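Local atomic coordinates of Orf c02003 protein (Sulfolobus solfataricus P2, PDB entry 2Q00), a protein that is of unknown function but belongs to the archaeal PaREP1 family and folds as a compact all-helical protein. Residues 39-44 against 112-117; 47-52 against 69-74. All coordinates share one frame; numbering follows the deposited sequence.

Interaction 1 (39-44 against 112-117)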
ATOM      1  N   LYS A  39      -5.292  -1.593  -5.642  1.00 47.18           N
ATOM      2  CA  LYS A  39      -5.793  -2.250  -6.842  1.00 48.27           C
ATOM      3  C   LYS A  39      -6.918  -3.210  -6.452  1.00 49.24           C
ATOM      4  O   LYS A  39      -8.000  -3.190  -7.036  1.00 50.80           O
ATOM      5  CB  LYS A  39      -4.678  -3.022  -7.549  1.00 47.73           C
ATOM      6  CG  LYS A  39      -3.585  -2.148  -8.131  1.00 44.51           C
ATOM      7  CD  LYS A  39      -2.519  -2.964  -8.835  1.00 45.98           C
ATOM      8  CE  LYS A  39      -1.382  -2.083  -9.318  1.00 51.44           C
ATOM      9  NZ  LYS A  39      -0.296  -2.908  -9.913  1.00 62.84           N
ATOM     10  N   LEU A  40      -6.668  -4.030  -5.444  1.00 51.17           N
ATOM     11  CA  LEU A  40      -7.667  -4.989  -4.989  1.00 55.45           C
ATOM     12  C   LEU A  40      -8.964  -4.297  -4.614  1.00 55.92           C
ATOM     13  O   LEU A  40     -10.053  -4.762  -4.949  1.00 61.11           O
ATOM     14  CB  LEU A  40      -7.139  -5.776  -3.785  1.00 54.00           C
ATOM     15  CG  LEU A  40      -7.954  -6.989  -3.349  1.00 59.61           C
ATOM     16  CD1 LEU A  40      -8.058  -7.969  -4.514  1.00 62.32           C
ATOM     17  CD2 LEU A  40      -7.288  -7.650  -2.136  1.00 57.45           C
ATOM     18  N   LEU A  41      -8.840  -3.176  -3.917  1.00 58.92           N
ATOM     19  CA  LEU A  41      -9.999  -2.409  -3.480  1.00 57.07           C
ATOM     20  C   LEU A  41     -10.712  -1.744  -4.643  1.00 57.23           C
ATOM     21  O   LEU A  41     -11.934  -1.603  -4.623  1.00 56.00           O
ATOM     22  CB  LEU A  41      -9.567  -1.354  -2.461  1.00 57.57           C
ATOM     23  CG  LEU A  41      -9.208  -1.905  -1.080  1.00 56.49           C
ATOM     24  CD1 LEU A  41      -8.487  -0.845  -0.254  1.00 56.60           C
ATOM     25  CD2 LEU A  41     -10.485  -2.374  -0.390  1.00 58.44           C
ATOM     26  N   VAL A  42      -9.945  -1.315  -5.643  1.00 57.77           N
ATOM     27  CA  VAL A  42     -10.525  -0.689  -6.826  1.00 59.07           C
ATOM     28  C   VAL A  42     -11.361  -1.752  -7.539  1.00 63.52           C
ATOM     29  O   VAL A  42     -12.508  -1.510  -7.927  1.00 60.26           O
ATOM     30  CB  VAL A  42      -9.428  -0.191  -7.799  1.00 59.49           C
ATOM     31  CG1 VAL A  42     -10.052   0.230  -9.122  1.00 52.29           C
ATOM     32  CG2 VAL A  42      -8.676   0.970  -7.181  1.00 53.39           C
ATOM     33  N   ILE A  43     -10.761  -2.931  -7.698  1.00 66.66           N
ATOM     34  CA  ILE A  43     -11.406  -4.060  -8.348  1.00 71.20           C
ATOM     35  C   ILE A  43     -12.689  -4.468  -7.635  1.00 73.92           C
ATOM     36  O   ILE A  43     -13.726  -4.638  -8.268  1.00 75.79           O
ATOM     37  CB  ILE A  43     -10.462  -5.279  -8.391  1.00 72.71           C
ATOM     38  CG1 ILE A  43      -9.221  -4.946  -9.224  1.00 74.36           C
ATOM     39  CG2 ILE A  43     -11.193  -6.496  -8.946  1.00 71.68           C
ATOM     40  CD1 ILE A  43      -9.518  -4.513 -10.652  1.00 77.01           C
ATOM     41  N   GLU A  44     -12.617  -4.626  -6.319  1.00 75.68           N
ATOM     42  CA  GLU A  44     -13.793  -5.019  -5.551  1.00 78.38           C
ATOM     43  C   GLU A  44     -14.895  -3.957  -5.561  1.00 80.12           C
ATOM     44  O   GLU A  44     -16.048  -4.260  -5.866  1.00 82.91           O
ATOM     45  CB  GLU A  44     -13.404  -5.354  -4.110  1.00 76.20           C
ATOM     46  CG  GLU A  44     -12.513  -6.582  -3.986  1.00 79.24           C
ATOM     47  CD  GLU A  44     -13.125  -7.814  -4.638  1.00 80.69           C
ATOM     48  OE1 GLU A  44     -14.262  -8.190  -4.254  1.00 71.40           O
ATOM     49  OE2 GLU A  44     -12.464  -8.402  -5.530  1.00 79.09           O
ATOM     50  N   ARG A 112      -0.417  -1.998   6.983  1.00 49.25           N
ATOM     51  CA  ARG A 112      -1.067  -3.209   7.473  1.00 50.32           C
ATOM     52  C   ARG A 112      -2.581  -3.043   7.479  1.00 52.11           C
ATOM     53  O   ARG A 112      -3.320  -3.903   6.999  1.00 54.64           O
ATOM     54  CB  ARG A 112      -0.609  -3.539   8.894  1.00 51.05           C
ATOM     55  CG  ARG A 112      -0.873  -4.990   9.314  1.00 58.04           C
ATOM     56  CD  ARG A 112      -1.103  -5.136  10.826  1.00 61.14           C
ATOM     57  NE  ARG A 112      -0.643  -6.426  11.356  1.00 72.54           N
ATOM     58  CZ  ARG A 112      -1.055  -7.628  10.940  1.00 80.70           C
ATOM     59  NH1 ARG A 112      -1.958  -7.748   9.967  1.00 79.46           N
ATOM     60  NH2 ARG A 112      -0.545  -8.723  11.494  1.00 75.23           N
ATOM     61  N   LYS A 113      -3.039  -1.927   8.027  1.00 50.46           N
ATOM     62  CA  LYS A 113      -4.465  -1.633   8.121  1.00 47.59           C
ATOM     63  C   LYS A 113      -5.075  -1.545   6.729  1.00 44.44           C
ATOM     64  O   LYS A 113      -6.215  -1.932   6.495  1.00 43.98           O
ATOM     65  CB  LYS A 113      -4.661  -0.305   8.873  1.00 48.89           C
ATOM     66  CG  LYS A 113      -6.058  -0.085   9.441  1.00 56.99           C
ATOM     67  CD  LYS A 113      -6.060   1.056  10.473  1.00 64.47           C
ATOM     68  CE  LYS A 113      -7.439   1.297  11.087  1.00 65.88           C
ATOM     69  NZ  LYS A 113      -7.418   2.477  12.002  1.00 68.92           N
ATOM     70  N   LEU A 114      -4.296  -1.025   5.801  1.00 44.61           N
ATOM     71  CA  LEU A 114      -4.765  -0.881   4.442  1.00 45.45           C
ATOM     72  C   LEU A 114      -4.873  -2.258   3.812  1.00 46.22           C
ATOM     73  O   LEU A 114      -5.865  -2.590   3.167  1.00 43.84           O
ATOM     74  CB  LEU A 114      -3.777  -0.014   3.664  1.00 44.73           C
ATOM     75  CG  LEU A 114      -4.085   0.270   2.206  1.00 45.53           C
ATOM     76  CD1 LEU A 114      -5.518   0.765   2.051  1.00 42.56           C
ATOM     77  CD2 LEU A 114      -3.080   1.286   1.693  1.00 44.82           C
ATOM     78  N   VAL A 115      -3.845  -3.065   4.019  1.00 46.54           N
ATOM     79  CA  VAL A 115      -3.811  -4.398   3.453  1.00 49.19           C
ATOM     80  C   VAL A 115      -5.022  -5.209   3.890  1.00 53.04           C
ATOM     81  O   VAL A 115      -5.712  -5.794   3.054  1.00 54.62           O
ATOM     82  CB  VAL A 115      -2.514  -5.132   3.855  1.00 45.74           C
ATOM     83  CG1 VAL A 115      -2.557  -6.574   3.400  1.00 43.69           C
ATOM     84  CG2 VAL A 115      -1.315  -4.426   3.234  1.00 44.28           C
ATOM     85  N   ILE A 116      -5.294  -5.219   5.193  1.00 56.99           N
ATOM     86  CA  ILE A 116      -6.419  -5.982   5.714  1.00 58.65           C
ATOM     87  C   ILE A 116      -7.756  -5.450   5.220  1.00 58.33           C
ATOM     88  O   ILE A 116      -8.675  -6.223   4.984  1.00 61.02           O
ATOM     89  CB  ILE A 116      -6.414  -6.013   7.251  1.00 60.55           C
ATOM     90  CG1 ILE A 116      -6.611  -4.603   7.800  1.00 71.78           C
ATOM     91  CG2 ILE A 116      -5.092  -6.613   7.750  1.00 57.98           C
ATOM     92  CD1 ILE A 116      -6.818  -4.549   9.308  1.00 83.50           C
ATOM     93  N   PHE A 117      -7.875  -4.140   5.055  1.00 59.23           N
ATOM     94  CA  PHE A 117      -9.124  -3.597   4.553  1.00 60.43           C
ATOM     95  C   PHE A 117      -9.397  -4.245   3.204  1.00 59.57           C
ATOM     96  O   PHE A 117     -10.514  -4.681   2.933  1.00 60.63           O
ATOM     97  CB  PHE A 117      -9.049  -2.073   4.387  1.00 59.84           C
ATOM     98  CG  PHE A 117      -9.270  -1.302   5.665  1.00 67.89           C
ATOM     99  CD1 PHE A 117     -10.282  -1.671   6.554  1.00 72.37           C
ATOM    100  CD2 PHE A 117      -8.497  -0.175   5.957  1.00 68.74           C
ATOM    101  CE1 PHE A 117     -10.521  -0.926   7.716  1.00 72.92           C
ATOM    102  CE2 PHE A 117      -8.727   0.573   7.109  1.00 62.08           C
ATOM    103  CZ  PHE A 117      -9.739   0.203   7.993  1.00 64.12           C
TER
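Leu41 lays its two methyl groups on helix 101-122 at two separate points, CD1 against the side chain of Leu114 and CD2 over the main chain of Phe117. The first meeting is methyl to methyl, Leu41 CD1 lying 4.1 Å from Leu114 CD1, and the two side chains come together at a slant. The second is between a methyl and a carbonyl group: Leu41 CD2 stands 4.0 Å from Phe117 O and 4.2 Å from Phe117 C, so the methyl covers a helix carbonyl and the contact is van der Waals. Where the main chains draw closest, the CA atoms of Leu41 and Phe117 are still 8.2 Å apart, a gap spanned chiefly by the leucine. The touching surface between the two segments is small, 112 Å² summed over both, and half of it belongs to Leu41.

Leu114 reaches across because its CG is swung opposite the backbone N (chi1 -180°), which carries CD1 nearer to helix 23-45 than the direction of its CB would suggest. Phe117 does the reverse. Its ring turns away from Leu41, and the nearest approach of its side chain is its CB, 4.8 Å from Leu41 CD1.

The arrangement is plain helix-to-helix packing in an all-helical bundle: residues 39-44 near the C-terminal end of helix 23-45 and residues 112-117 of helix 101-122 run in broadly the same direction here, with Leu41 and Leu114 both buried between them. On the side of helix 79-95, Leu114 also touches Ile79 and Leu82, and Phe117 rests on Leu82 as well. Leu41 for its part extends its packing to Leu72 and to Ser121, one helical turn beyond Phe117.

Interaction 2 (47-52 against 69-74)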
ATOM      1  N   LEU A  47     -14.373   0.267  -9.573  1.00 87.11           N
ATOM      2  CA  LEU A  47     -14.250   1.658  -9.996  1.00 87.43           C
ATOM      3  C   LEU A  47     -13.722   1.764 -11.424  1.00 88.61           C
ATOM      4  O   LEU A  47     -12.534   2.022 -11.643  1.00 87.88           O
ATOM      5  CB  LEU A  47     -13.320   2.416  -9.047  1.00 86.73           C
ATOM      6  CG  LEU A  47     -13.934   3.040  -7.793  1.00 84.31           C
ATOM      7  CD1 LEU A  47     -14.857   2.062  -7.084  1.00 83.18           C
ATOM      8  CD2 LEU A  47     -12.804   3.486  -6.881  1.00 84.00           C
ATOM      9  N   LYS A  48     -14.616   1.565 -12.389  1.00 91.46           N
ATOM     10  CA  LYS A  48     -14.275   1.634 -13.809  1.00 92.89           C
ATOM     11  C   LYS A  48     -13.498   2.908 -14.133  1.00 94.05           C
ATOM     12  O   LYS A  48     -12.572   2.897 -14.944  1.00 94.65           O
ATOM     13  CB  LYS A  48     -15.550   1.571 -14.650  1.00 92.73           C
ATOM     14  N   GLU A  49     -13.887   4.000 -13.482  1.00 95.06           N
ATOM     15  CA  GLU A  49     -13.268   5.306 -13.677  1.00 96.52           C
ATOM     16  C   GLU A  49     -11.749   5.257 -13.768  1.00 96.87           C
ATOM     17  O   GLU A  49     -11.159   5.695 -14.758  1.00 97.51           O
ATOM     18  CB  GLU A  49     -13.673   6.244 -12.536  1.00 96.72           C
ATOM     19  CG  GLU A  49     -15.165   6.256 -12.252  1.00 97.72           C
ATOM     20  CD  GLU A  49     -15.506   5.654 -10.899  1.00 97.89           C
ATOM     21  OE1 GLU A  49     -15.086   6.226  -9.871  1.00 98.42           O
ATOM     22  OE2 GLU A  49     -16.196   4.614 -10.861  1.00 98.32           O
ATOM     23  N   ILE A  50     -11.117   4.727 -12.729  1.00 96.59           N
ATOM     24  CA  ILE A  50      -9.663   4.650 -12.695  1.00 96.73           C
ATOM     25  C   ILE A  50      -9.106   3.483 -13.503  1.00 96.38           C
ATOM     26  O   ILE A  50      -8.031   3.586 -14.099  1.00 95.66           O
ATOM     27  CB  ILE A  50      -9.148   4.555 -11.243  1.00 96.94           C
ATOM     28  CG1 ILE A  50      -7.625   4.418 -11.244  1.00 97.04           C
ATOM     29  CG2 ILE A  50      -9.804   3.387 -10.534  1.00 94.82           C
ATOM     30  CD1 ILE A  50      -7.030   4.245  -9.873  1.00 99.14           C
ATOM     31  N   THR A  51      -9.830   2.369 -13.521  1.00 96.87           N
ATOM     32  CA  THR A  51      -9.375   1.212 -14.276  1.00 97.93           C
ATOM     33  C   THR A  51      -9.318   1.545 -15.766  1.00 98.37           C
ATOM     34  O   THR A  51      -8.496   0.998 -16.502  1.00 97.58           O
ATOM     35  CB  THR A  51     -10.290   0.000 -14.047  1.00 97.69           C
ATOM     36  OG1 THR A  51     -11.651   0.436 -13.971  1.00 98.96           O
ATOM     37  CG2 THR A  51      -9.902  -0.721 -12.763  1.00 95.33           C
ATOM     38  N   ASN A  52     -10.194   2.441 -16.208  1.00 98.82           N
ATOM     39  CA  ASN A  52     -10.195   2.845 -17.606  1.00 99.14           C
ATOM     40  C   ASN A  52      -8.949   3.694 -17.808  1.00 99.14           C
ATOM     41  O   ASN A  52      -8.290   3.638 -18.852  1.00 99.14           O
ATOM     42  CB  ASN A  52     -11.441   3.669 -17.937  1.00 99.14           C
ATOM     43  CG  ASN A  52     -12.722   2.884 -17.758  1.00 99.07           C
ATOM     44  OD1 ASN A  52     -12.783   1.694 -18.063  1.00 97.07           O
ATOM     45  ND2 ASN A  52     -13.763   3.552 -17.272  1.00 97.05           N
ATOM     46  N   SER A  69      -7.252   6.219  -3.992  1.00 57.29           N
ATOM     47  CA  SER A  69      -7.371   6.371  -2.544  1.00 58.54           C
ATOM     48  C   SER A  69      -8.440   7.419  -2.211  1.00 59.73           C
ATOM     49  O   SER A  69      -9.259   7.212  -1.312  1.00 57.49           O
ATOM     50  CB  SER A  69      -6.016   6.754  -1.923  1.00 57.93           C
ATOM     51  OG  SER A  69      -5.530   7.989  -2.419  1.00 59.46           O
ATOM     52  N   LYS A  70      -8.440   8.532  -2.939  1.00 60.25           N
ATOM     53  CA  LYS A  70      -9.438   9.572  -2.704  1.00 64.73           C
ATOM     54  C   LYS A  70     -10.810   8.952  -2.934  1.00 67.17           C
ATOM     55  O   LYS A  70     -11.625   8.834  -2.006  1.00 63.86           O
ATOM     56  CB  LYS A  70      -9.226  10.752  -3.661  1.00 63.47           C
ATOM     57  N   LEU A  71     -11.043   8.543  -4.183  1.00 69.45           N
ATOM     58  CA  LEU A  71     -12.302   7.922  -4.585  1.00 70.31           C
ATOM     59  C   LEU A  71     -12.817   6.880  -3.595  1.00 70.98           C
ATOM     60  O   LEU A  71     -14.022   6.700  -3.462  1.00 72.22           O
ATOM     61  CB  LEU A  71     -12.156   7.271  -5.962  1.00 71.87           C
ATOM     62  CG  LEU A  71     -12.355   8.131  -7.216  1.00 72.75           C
ATOM     63  CD1 LEU A  71     -11.475   9.380  -7.169  1.00 81.89           C
ATOM     64  CD2 LEU A  71     -12.039   7.283  -8.442  1.00 69.64           C
ATOM     65  N   LEU A  72     -11.912   6.200  -2.896  1.00 71.28           N
ATOM     66  CA  LEU A  72     -12.318   5.172  -1.937  1.00 71.82           C
ATOM     67  C   LEU A  72     -12.715   5.691  -0.550  1.00 73.28           C
ATOM     68  O   LEU A  72     -13.098   4.907   0.329  1.00 68.65           O
ATOM     69  CB  LEU A  72     -11.204   4.131  -1.792  1.00 71.10           C
ATOM     70  CG  LEU A  72     -10.950   3.230  -2.999  1.00 70.64           C
ATOM     71  CD1 LEU A  72      -9.661   2.448  -2.811  1.00 67.03           C
ATOM     72  CD2 LEU A  72     -12.138   2.289  -3.185  1.00 64.96           C
ATOM     73  N   ARG A  73     -12.621   7.005  -0.356  1.00 76.20           N
ATOM     74  CA  ARG A  73     -12.974   7.618   0.926  1.00 79.45           C
ATOM     75  C   ARG A  73     -14.429   7.328   1.308  1.00 81.19           C
ATOM     76  O   ARG A  73     -14.790   7.351   2.490  1.00 80.88           O
ATOM     77  CB  ARG A  73     -12.739   9.123   0.865  1.00 79.32           C
ATOM     78  N   SER A  74     -15.257   7.052   0.303  1.00 82.15           N
ATOM     79  CA  SER A  74     -16.669   6.751   0.523  1.00 81.66           C
ATOM     80  C   SER A  74     -16.843   5.378   1.180  1.00 81.78           C
ATOM     81  O   SER A  74     -17.715   5.192   2.036  1.00 81.30           O
ATOM     82  CB  SER A  74     -17.418   6.801  -0.810  1.00 82.66           C
ATOM     83  OG  SER A  74     -17.239   8.060  -1.442  1.00 81.46           O
TER
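The flat group here is the carboxylate of Glu49, and what meets it is a methyl of Leu71: CD2 lies 3.5 Å from Glu49 OE1, neither squarely over a face nor in the plane but raised about 33° from it. The methyl sits beyond OE1, with an angle of about 140° at that oxygen from Glu49 CD. A bend in the glutamate chain at chi2 (113°) turns the carboxylate to this position.

Next to it lies the apolar part. Leu47 CD2 is 3.9 Å from Leu71 CB and equally 3.9 Å from Leu72 CD2, the two partners approaching that methyl from different sides. The side chains of Leu47 and Leu71 run antiparallel, and Leu47 CD2 also comes within 4.2 Å of Leu71 CD2.

Leu47 is the N-cap residue of the short helix 48-52, so the contact sets the start of that helix against residues 69-74, toward the C-terminal side of helix 62-71. Deeper in, Ile50 packs on Ala68 and Leu72 on Ile79 of helix 79-95.

Apolar packing of Leu47 on Leu71 and Leu72 therefore carries most of the contact, whereas the exposed Glu49 turns OE1 to a methyl, which cannot make a conventional hydrogen bond with it.

Overall arrangement
The two contacts lie side by side, their centres about 12 Å apart, with interaction 2 nested inside the chain loop that interaction 1 closes. Helix 23-45 carries one side of interaction 1 and is packed against by both segments of interaction 2. Leu41 CB packs 3.8 Å from Leu72 CD1, so Leu72 links the pair. Beside it, Val42 CG1 meets Ile50 CG2 at 3.5 Å, and Val42 O probably accepts a hydrogen bond from Leu47 N (3.1 Å) where the chain leaves the helix. Interaction 1 is the deeper, its centre about 8 Å from the centre of the chain against about 15 Å for interaction 2, which approaches the surface. No ligand or active site is known to tie them to a function.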